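Local structure of PHB depolymerase (Penicillium funiculosum, 2D81) at residues Ser190-Met202 against Val301-Ile313. The protein hydrolyses the biopolyester poly(3-hydroxybutyrate), probably by the serine-esterase mechanism of the alpha/beta hydrolases. Numbering follows the deposited sequence.
Sequences SFAQSGSYGANGM and VQMAAIVGQVKQI
Two glutamine amides of helix 301-313 tie it to the backbone of the loop that follows strand 187-192. Q309 NE2 donates to Y197 O over 3.0 Å, on a lone pair in the carbonyl plane and with the acceptor in the plane of its own amide. Two helical turns nearer the N-terminal end, Q302 NE2 bonds to N200 O in a nearly straight line (3.2 Å, 167°), while water 2 links the same nitrogen to G201 O. The other end of this amide, OE1, is fixed by the backbone N of D286. The loop also approaches closely enough for a CA-H...O contact, A305 CA to S196 O at 3.3 Å.

Apolar contacts centre on A305, whose CB meets M202 SD at 3.7 Å and also packs against A199 CB. The bend at chi3 (77°) of M202 brings its CE to I306. Y197 lies along the helix at G308 and Q309, its hydroxyl reaching CB and CG of Q312. At the F191 ring edge, CZ is 3.3 Å from Q309 OE1, the two planes 76° apart; this buried oxygen has no polar partner. Without the Q309 amide, as with an alanine here, Y197 O would probably lose its donor from the helix and a gap would open beside the F191 ring edge. The helix thus packs between the loop after edge strand 187-192 and strand 221-227 of the main sheet, as a helix flanking the central sheet of the circularly permuted alpha/beta hydrolase fold.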
ATOM      1  N   SER A 190      12.850  13.309   4.561  1.00  9.83           N
ATOM      2  CA  SER A 190      13.523  12.148   3.994  1.00  9.74           C
ATOM      3  C   SER A 190      14.290  11.427   5.093  1.00  9.14           C
ATOM      4  O   SER A 190      14.739  12.048   6.056  1.00 10.02           O
ATOM      5  CB  SER A 190      14.485  12.579   2.885  1.00 11.82           C
ATOM      6  OG  SER A 190      15.500  13.422   3.395  1.00 14.23           O
ATOM      7  N   PHE A 191      14.432  10.114   4.952  1.00  9.04           N
ATOM      8  CA  PHE A 191      15.178   9.328   5.928  1.00  7.86           C
ATOM      9  C   PHE A 191      15.869   8.157   5.243  1.00  6.95           C
ATOM     10  O   PHE A 191      15.457   7.727   4.163  1.00  7.93           O
ATOM     11  CB  PHE A 191      14.236   8.824   7.028  1.00  7.78           C
ATOM     12  CG  PHE A 191      13.249   7.789   6.562  1.00  7.89           C
ATOM     13  CD1 PHE A 191      13.575   6.436   6.592  1.00  7.64           C
ATOM     14  CD2 PHE A 191      12.001   8.166   6.082  1.00  8.03           C
ATOM     15  CE1 PHE A 191      12.669   5.471   6.148  1.00  9.04           C
ATOM     16  CE2 PHE A 191      11.088   7.210   5.636  1.00  8.83           C
ATOM     17  CZ  PHE A 191      11.424   5.861   5.669  1.00  7.86           C
ATOM     18  N   ALA A 192      16.926   7.647   5.864  1.00  7.99           N
ATOM     19  CA  ALA A 192      17.666   6.528   5.289  1.00  7.84           C
ATOM     20  C   ALA A 192      16.922   5.213   5.492  1.00  7.57           C
ATOM     21  O   ALA A 192      16.653   4.812   6.626  1.00  8.34           O
ATOM     22  CB  ALA A 192      19.053   6.443   5.917  1.00  8.27           C
ATOM     23  N   GLN A 193      16.584   4.544   4.392  1.00  7.56           N
ATOM     24  CA  GLN A 193      16.105   3.167   4.471  1.00  8.03           C
ATOM     25  C   GLN A 193      17.313   2.248   4.582  1.00  8.81           C
ATOM     26  O   GLN A 193      17.653   1.516   3.650  1.00  8.81           O
ATOM     27  CB  GLN A 193      15.276   2.809   3.235  1.00  8.78           C
ATOM     28  CG  GLN A 193      14.059   3.698   3.048  1.00  8.42           C
ATOM     29  CD  GLN A 193      13.142   3.209   1.947  1.00  8.04           C
ATOM     30  OE1 GLN A 193      13.598   2.740   0.900  1.00  9.51           O
ATOM     31  NE2 GLN A 193      11.842   3.331   2.168  1.00  4.90           N
ATOM     32  N   SER A 194      17.966   2.313   5.736  1.00  9.06           N
ATOM     33  CA  SER A 194      19.180   1.553   5.990  1.00 10.05           C
ATOM     34  C   SER A 194      18.935   0.570   7.123  1.00 10.28           C
ATOM     35  O   SER A 194      17.975   0.710   7.878  1.00 10.48           O
ATOM     36  CB  SER A 194      20.310   2.499   6.385  1.00 10.96           C
ATOM     37  OG  SER A 194      19.969   3.192   7.571  1.00 11.05           O
ATOM     38  N   GLY A 195      19.815  -0.415   7.246  1.00 11.89           N
ATOM     39  CA  GLY A 195      19.686  -1.390   8.313  1.00 11.01           C
ATOM     40  C   GLY A 195      18.317  -2.041   8.337  1.00 11.20           C
ATOM     41  O   GLY A 195      17.862  -2.585   7.329  1.00 10.62           O
ATOM     42  N   SER A 196      17.657  -1.983   9.491  1.00 10.03           N
ATOM     43  CA  SER A 196      16.371  -2.646   9.672  1.00 12.02           C
ATOM     44  C   SER A 196      15.262  -1.941   8.895  1.00 11.27           C
ATOM     45  O   SER A 196      14.158  -2.471   8.766  1.00 10.99           O
ATOM     46  CB  SER A 196      16.002  -2.684  11.156  1.00 13.08           C
ATOM     47  OG  SER A 196      15.750  -1.378  11.646  1.00 14.60           O
ATOM     48  N   TYR A 197      15.561  -0.750   8.384  1.00  9.98           N
ATOM     49  CA  TYR A 197      14.589   0.026   7.612  1.00  9.20           C
ATOM     50  C   TYR A 197      14.711  -0.276   6.123  1.00  8.31           C
ATOM     51  O   TYR A 197      13.909   0.202   5.322  1.00  9.35           O
ATOM     52  CB  TYR A 197      14.808   1.528   7.818  1.00  9.09           C
ATOM     53  CG  TYR A 197      14.709   2.007   9.250  1.00  9.33           C
ATOM     54  CD1 TYR A 197      15.326   3.193   9.641  1.00 10.82           C
ATOM     55  CD2 TYR A 197      14.010   1.279  10.216  1.00 10.88           C
ATOM     56  CE1 TYR A 197      15.258   3.645  10.957  1.00 10.04           C
ATOM     57  CE2 TYR A 197      13.935   1.724  11.539  1.00 10.83           C
ATOM     58  CZ  TYR A 197      14.566   2.909  11.899  1.00 11.66           C
ATOM     59  OH  TYR A 197      14.528   3.345  13.205  1.00 13.44           O
ATOM     60  N   GLY A 198      15.726  -1.054   5.756  1.00  9.33           N
ATOM     61  CA  GLY A 198      16.012  -1.279   4.351  1.00  8.33           C
ATOM     62  C   GLY A 198      15.963  -2.738   3.946  1.00  9.32           C
ATOM     63  O   GLY A 198      15.900  -3.630   4.791  1.00  8.13           O
ATOM     64  N   ALA A 199      15.993  -2.976   2.639  1.00  9.29           N
ATOM     65  CA  ALA A 199      15.946  -4.326   2.097  1.00 11.21           C
ATOM     66  C   ALA A 199      16.334  -4.280   0.630  1.00 11.47           C
ATOM     67  O   ALA A 199      16.337  -3.218   0.011  1.00 10.70           O
ATOM     68  CB  ALA A 199      14.540  -4.905   2.247  1.00  9.09           C
ATOM     69  N   ASN A 200      16.665  -5.435   0.070  1.00 12.81           N
ATOM     70  CA  ASN A 200      16.952  -5.507  -1.350  1.00 14.17           C
ATOM     71  C   ASN A 200      15.681  -5.091  -2.089  1.00 12.99           C
ATOM     72  O   ASN A 200      14.571  -5.395  -1.646  1.00 11.90           O
ATOM     73  CB  ASN A 200      17.358  -6.933  -1.727  1.00 19.30           C
ATOM     74  CG  ASN A 200      18.244  -6.980  -2.951  1.00 24.13           C
ATOM     75  OD1 ASN A 200      19.270  -6.302  -3.014  1.00 28.50           O
ATOM     76  ND2 ASN A 200      17.861  -7.788  -3.931  1.00 30.19           N
ATOM     77  N   GLY A 201      15.843  -4.380  -3.201  1.00 11.21           N
ATOM     78  CA  GLY A 201      14.690  -3.905  -3.945  1.00 10.52           C
ATOM     79  C   GLY A 201      14.121  -2.605  -3.404  1.00 10.66           C
ATOM     80  O   GLY A 201      13.150  -2.074  -3.950  1.00 10.12           O
ATOM     81  N   MET A 202      14.722  -2.094  -2.331  1.00  9.87           N
ATOM     82  CA  MET A 202      14.319  -0.811  -1.765  1.00  8.36           C
ATOM     83  C   MET A 202      15.421   0.237  -1.890  1.00  8.09           C
ATOM     84  O   MET A 202      16.607  -0.075  -1.789  1.00  8.68           O
ATOM     85  CB  MET A 202      13.919  -0.980  -0.295  1.00  7.91           C
ATOM     86  CG  MET A 202      12.636  -1.773  -0.094  1.00  9.54           C
ATOM     87  SD  MET A 202      12.209  -2.011   1.642  1.00 10.11           S
ATOM     88  CE  MET A 202      11.539  -0.384   2.069  1.00 10.30           C
ATOM     89  N   VAL A 301      11.555  -9.690   3.576  1.00  7.35           N
ATOM     90  CA  VAL A 301      12.551  -8.652   3.806  1.00  7.60           C
ATOM     91  C   VAL A 301      11.986  -7.249   3.616  1.00  7.27           C
ATOM     92  O   VAL A 301      12.286  -6.350   4.401  1.00  7.63           O
ATOM     93  CB  VAL A 301      13.805  -8.836   2.906  1.00  8.10           C
ATOM     94  CG1 VAL A 301      14.541 -10.113   3.301  1.00  9.56           C
ATOM     95  CG2 VAL A 301      13.411  -8.882   1.440  1.00  8.04           C
ATOM     96  N   GLN A 302      11.164  -7.048   2.593  1.00  6.87           N
ATOM     97  CA  GLN A 302      10.591  -5.721   2.381  1.00  7.45           C
ATOM     98  C   GLN A 302       9.513  -5.391   3.410  1.00  6.28           C
ATOM     99  O   GLN A 302       9.478  -4.280   3.939  1.00  6.49           O
ATOM    100  CB  GLN A 302      10.017  -5.590   0.965  1.00  9.45           C
ATOM    101  CG  GLN A 302      11.033  -5.860  -0.139  1.00  6.48           C
ATOM    102  CD  GLN A 302      10.564  -5.381  -1.495  1.00  8.44           C
ATOM    103  OE1 GLN A 302       9.369  -5.399  -1.795  1.00  6.46           O
ATOM    104  NE2 GLN A 302      11.508  -4.961  -2.332  1.00  7.60           N
ATOM    105  N   MET A 303       8.633  -6.341   3.709  1.00  6.77           N
ATOM    106  CA  MET A 303       7.622  -6.096   4.735  1.00  5.80           C
ATOM    107  C   MET A 303       8.268  -5.814   6.089  1.00  6.52           C
ATOM    108  O   MET A 303       7.814  -4.945   6.830  1.00  6.43           O
ATOM    109  CB  MET A 303       6.656  -7.279   4.865  1.00  6.42           C
ATOM    110  CG  MET A 303       5.709  -7.443   3.683  1.00  7.88           C
ATOM    111  SD  MET A 303       4.168  -8.269   4.138  1.00  7.72           S
ATOM    112  CE  MET A 303       4.770  -9.881   4.623  1.00  7.64           C
ATOM    113  N   ALA A 304       9.329  -6.546   6.407  1.00  6.22           N
ATOM    114  CA  ALA A 304      10.025  -6.353   7.675  1.00  8.12           C
ATOM    115  C   ALA A 304      10.628  -4.950   7.769  1.00  7.62           C
ATOM    116  O   ALA A 304      10.642  -4.337   8.842  1.00  8.00           O
ATOM    117  CB  ALA A 304      11.118  -7.408   7.837  1.00  9.20           C
ATOM    118  N   ALA A 305      11.123  -4.447   6.643  1.00  7.81           N
ATOM    119  CA  ALA A 305      11.698  -3.105   6.591  1.00  8.14           C
ATOM    120  C   ALA A 305      10.621  -2.052   6.830  1.00  6.99           C
ATOM    121  O   ALA A 305      10.804  -1.130   7.624  1.00  6.56           O
ATOM    122  CB  ALA A 305      12.361  -2.873   5.239  1.00  8.56           C
ATOM    123  N   ILE A 306       9.496  -2.197   6.136  1.00  6.80           N
ATOM    124  CA  ILE A 306       8.376  -1.282   6.305  1.00  7.03           C
ATOM    125  C   ILE A 306       7.839  -1.323   7.734  1.00  6.78           C
ATOM    126  O   ILE A 306       7.582  -0.281   8.336  1.00  7.10           O
ATOM    127  CB  ILE A 306       7.244  -1.614   5.306  1.00  5.58           C
ATOM    128  CG1 ILE A 306       7.761  -1.420   3.873  1.00  8.67           C
ATOM    129  CG2 ILE A 306       6.035  -0.707   5.554  1.00  6.43           C
ATOM    130  CD1 ILE A 306       6.798  -1.900   2.793  1.00  7.41           C
ATOM    131  N   VAL A 307       7.679  -2.524   8.280  1.00  6.36           N
ATOM    132  CA  VAL A 307       7.229  -2.663   9.660  1.00  6.54           C
ATOM    133  C   VAL A 307       8.233  -2.048  10.631  1.00  6.78           C
ATOM    134  O   VAL A 307       7.851  -1.474  11.650  1.00  6.24           O
ATOM    135  CB  VAL A 307       7.008  -4.148  10.026  1.00  6.17           C
ATOM    136  CG1 VAL A 307       6.716  -4.285  11.518  1.00  7.59           C
ATOM    137  CG2 VAL A 307       5.844  -4.704   9.215  1.00  8.41           C
ATOM    138  N   GLY A 308       9.517  -2.170  10.309  1.00  6.70           N
ATOM    139  CA  GLY A 308      10.547  -1.587  11.152  1.00  8.02           C
ATOM    140  C   GLY A 308      10.460  -0.075  11.166  1.00  9.07           C
ATOM    141  O   GLY A 308      10.653   0.562  12.204  1.00  9.77           O
ATOM    142  N   GLN A 309      10.170   0.499  10.004  1.00  6.93           N
ATOM    143  CA  GLN A 309       9.929   1.929   9.893  1.00  7.77           C
ATOM    144  C   GLN A 309       8.738   2.330  10.752  1.00  6.83           C
ATOM    145  O   GLN A 309       8.794   3.312  11.491  1.00  7.85           O
ATOM    146  CB  GLN A 309       9.670   2.300   8.430  1.00  7.86           C
ATOM    147  CG  GLN A 309      10.900   2.172   7.535  1.00  7.85           C
ATOM    148  CD  GLN A 309      10.582   2.414   6.076  1.00  6.98           C
ATOM    149  OE1 GLN A 309       9.595   3.070   5.752  1.00  8.73           O
ATOM    150  NE2 GLN A 309      11.427   1.895   5.185  1.00  6.81           N
ATOM    151  N   VAL A 310       7.660   1.561  10.657  1.00  6.89           N
ATOM    152  CA  VAL A 310       6.458   1.851  11.424  1.00  6.46           C
ATOM    153  C   VAL A 310       6.741   1.794  12.921  1.00  6.85           C
ATOM    154  O   VAL A 310       6.327   2.677  13.675  1.00  5.67           O
ATOM    155  CB  VAL A 310       5.333   0.852  11.084  1.00  6.90           C
ATOM    156  CG1 VAL A 310       4.189   0.993  12.073  1.00  8.08           C
ATOM    157  CG2 VAL A 310       4.842   1.100   9.668  1.00  7.42           C
ATOM    158  N   LYS A 311       7.443   0.750  13.349  1.00  6.76           N
ATOM    159  CA  LYS A 311       7.735   0.558  14.766  1.00  9.10           C
ATOM    160  C   LYS A 311       8.509   1.751  15.320  1.00  9.76           C
ATOM    161  O   LYS A 311       8.286   2.174  16.457  1.00  8.98           O
ATOM    162  CB  LYS A 311       8.558  -0.715  14.971  1.00 11.71           C
ATOM    163  CG  LYS A 311       7.889  -2.001  14.505  1.00 17.94           C
ATOM    164  CD  LYS A 311       6.938  -2.568  15.541  1.00 20.13           C
ATOM    165  CE  LYS A 311       6.442  -3.943  15.114  1.00 22.25           C
ATOM    166  NZ  LYS A 311       5.608  -4.606  16.153  1.00 23.14           N
ATOM    167  N   GLN A 312       9.423   2.286  14.515  1.00  8.22           N
ATOM    168  CA  GLN A 312      10.223   3.435  14.926  1.00  8.82           C
ATOM    169  C   GLN A 312       9.342   4.667  15.104  1.00  8.51           C
ATOM    170  O   GLN A 312       9.432   5.368  16.113  1.00  8.51           O
ATOM    171  CB  GLN A 312      11.314   3.711  13.891  1.00  7.62           C
ATOM    172  CG  GLN A 312      12.100   5.010  14.098  1.00 10.01           C
ATOM    173  CD  GLN A 312      12.752   5.111  15.466  1.00 10.75           C
ATOM    174  OE1 GLN A 312      12.909   4.114  16.173  1.00 11.48           O
ATOM    175  NE2 GLN A 312      13.147   6.323  15.842  1.00 13.97           N
ATOM    176  N   ILE A 313       8.480   4.922  14.126  1.00  6.22           N
ATOM    177  CA  ILE A 313       7.614   6.093  14.173  1.00  8.09           C
ATOM    178  C   ILE A 313       6.672   6.073  15.376  1.00  8.33           C
ATOM    179  O   ILE A 313       6.453   7.103  16.008  1.00 10.00           O
ATOM    180  CB  ILE A 313       6.789   6.219  12.878  1.00  4.97           C
ATOM    181  CG1 ILE A 313       7.721   6.566  11.711  1.00  6.47           C
ATOM    182  CG2 ILE A 313       5.702   7.278  13.041  1.00  7.87           C
ATOM    183  CD1 ILE A 313       7.077   6.475  10.343  1.00  6.28           C
TER
HETATM  184  O   HOH W   1      14.946  -6.719   5.969  1.00 24.62           O
HETATM  185  O   HOH W   2      11.468  -3.963  -4.871  1.00  9.29           O